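Local coordinates for lectin (Cicer arietinum, PDB 3V6N), which agglutinates red blood cells and binds calcium and sodium ions in the central channel of a four-bladed beta-propeller, at residues N7-S12 with S175-H180. Residues are numbered along the deposited sequence; the frame is centred on the assembly and turned at random.
Sequences NAAFRS and SAFASH. With CA (calcium ion), chain D; NA (sodium ion), chain G.
Ala9 and Ala176 point their carbonyls at one sodium ion, each O at 2.2 Å, which lets two oxygens that both carry partial negative charge sit only 3.1 Å apart (Ala9 O to Ala176 O). This is the axis of a four-bladed, hemopexin-type beta-propeller, where the innermost strands of the first and last blades run parallel, their local axes 5° apart, belong to different sheets and are bridged here by the sodium ion. Away from the ions, Arg11 spans the gap. Its NH1 donates to Ser179 O (2.8 Å), in the guanidinium plane but above the carbonyl plane, with a bent N-H...O angle of 140°. With CG anti to the backbone N (chi1 -179°), the chain lays that methylene over one face of the His180 ring, a CH-pi contact of 3.6 Å to the centroid, while Ala178 CB lies over one face of the guanidinium, toward its rim. Between the sodium site and Arg11, Ala9 CB meets Phe177 CD1 at 3.8 Å; toward the calcium ion, Ser175 OG lies against the Ala8 backbone. Farther out, Ser67 O and Ala123 O also bind the sodium ion, and Asp65, Asp121 and Asp174 join Asn7 at the calcium ion. There Asn7 chelates through two atoms, O at 2.4 Å and OD1 at 2.5 Å.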
# COMPACT_ATOMS: atom_id res chain seq x y z
N ASN A 7 4.58 14.99 -10.83
CA ASN A 7 5.09 13.65 -10.59
C ASN A 7 4.37 12.60 -11.45
O ASN A 7 4.90 11.51 -11.67
CB ASN A 7 4.96 13.33 -9.09
CG ASN A 7 5.86 12.18 -8.65
OD1 ASN A 7 6.67 11.65 -9.42
ND2 ASN A 7 5.71 11.78 -7.39
N ALA A 8 3.18 12.94 -11.94
CA ALA A 8 2.37 12.03 -12.79
C ALA A 8 1.30 12.78 -13.56
O ALA A 8 0.89 13.89 -13.19
CB ALA A 8 1.74 10.91 -11.97
N ALA A 9 0.82 12.14 -14.62
CA ALA A 9 -0.19 12.74 -15.47
C ALA A 9 -0.82 11.69 -16.36
O ALA A 9 -0.19 10.67 -16.68
CB ALA A 9 0.40 13.86 -16.30
N PHE A 10 -2.08 11.94 -16.74
CA PHE A 10 -2.73 11.16 -17.79
C PHE A 10 -3.71 12.03 -18.57
O PHE A 10 -4.30 12.97 -18.04
CB PHE A 10 -3.35 9.85 -17.26
CG PHE A 10 -4.58 10.02 -16.39
CD1 PHE A 10 -4.48 10.06 -15.00
CD2 PHE A 10 -5.86 10.06 -16.96
CE1 PHE A 10 -5.61 10.18 -14.20
CE2 PHE A 10 -7.00 10.20 -16.16
CZ PHE A 10 -6.87 10.25 -14.78
N ARG A 11 -3.84 11.72 -19.85
CA ARG A 11 -4.78 12.37 -20.74
C ARG A 11 -6.19 11.93 -20.36
O ARG A 11 -6.43 10.74 -20.16
CB ARG A 11 -4.49 11.90 -22.17
CG ARG A 11 -5.39 12.52 -23.22
CD ARG A 11 -5.09 12.00 -24.61
NE ARG A 11 -5.17 10.54 -24.68
CZ ARG A 11 -4.65 9.83 -25.67
NH1 ARG A 11 -4.01 10.45 -26.67
NH2 ARG A 11 -4.74 8.50 -25.66
N SER A 12 -7.12 12.88 -20.25
CA SER A 12 -8.55 12.56 -20.10
C SER A 12 -9.20 12.11 -21.41
O SER A 12 -8.72 12.43 -22.51
CB SER A 12 -9.32 13.78 -19.61
OG SER A 12 -10.67 13.43 -19.31
N SER A 175 7.48 12.59 -15.28
CA SER A 175 6.07 12.54 -15.61
C SER A 175 5.85 12.72 -17.11
O SER A 175 6.70 13.30 -17.79
CB SER A 175 5.36 13.67 -14.85
OG SER A 175 4.00 13.67 -15.16
N ALA A 176 4.72 12.23 -17.62
CA ALA A 176 4.36 12.32 -19.04
C ALA A 176 2.86 12.12 -19.29
O ALA A 176 2.17 11.44 -18.50
CB ALA A 176 5.15 11.31 -19.86
N PHE A 177 2.35 12.72 -20.37
CA PHE A 177 1.05 12.36 -20.91
C PHE A 177 1.00 12.51 -22.42
O PHE A 177 1.76 13.29 -23.02
CB PHE A 177 -0.15 13.03 -20.18
CG PHE A 177 -0.37 14.50 -20.49
CD1 PHE A 177 0.21 15.49 -19.70
CD2 PHE A 177 -1.22 14.90 -21.53
CE1 PHE A 177 -0.01 16.85 -19.95
CE2 PHE A 177 -1.46 16.25 -21.79
CZ PHE A 177 -0.86 17.23 -21.00
N ALA A 178 0.13 11.73 -23.05
CA ALA A 178 -0.03 11.77 -24.48
C ALA A 178 -1.05 12.87 -24.83
O ALA A 178 -2.01 13.08 -24.11
CB ALA A 178 -0.48 10.42 -25.01
N SER A 179 -0.81 13.59 -25.91
CA SER A 179 -1.71 14.65 -26.33
C SER A 179 -2.91 14.05 -27.04
O SER A 179 -2.86 12.90 -27.51
CB SER A 179 -0.99 15.58 -27.29
OG SER A 179 -1.78 16.71 -27.63
N HIS A 180 -3.98 14.84 -27.12
CA HIS A 180 -5.10 14.53 -27.99
C HIS A 180 -4.72 14.72 -29.44
O HIS A 180 -5.34 14.12 -30.32
CB HIS A 180 -6.32 15.37 -27.62
CG HIS A 180 -6.93 15.02 -26.28
ND1 HIS A 180 -7.95 14.13 -26.14
CD2 HIS A 180 -6.62 15.45 -24.99
CE1 HIS A 180 -8.28 14.02 -24.84
NE2 HIS A 180 -7.47 14.83 -24.13
CA CA D . 6.88 10.24 -11.49
NA NA G . 1.47 9.54 -17.61
O HOH W 1 9.17 10.59 -11.05
O HOH W 2 7.55 8.25 -10.08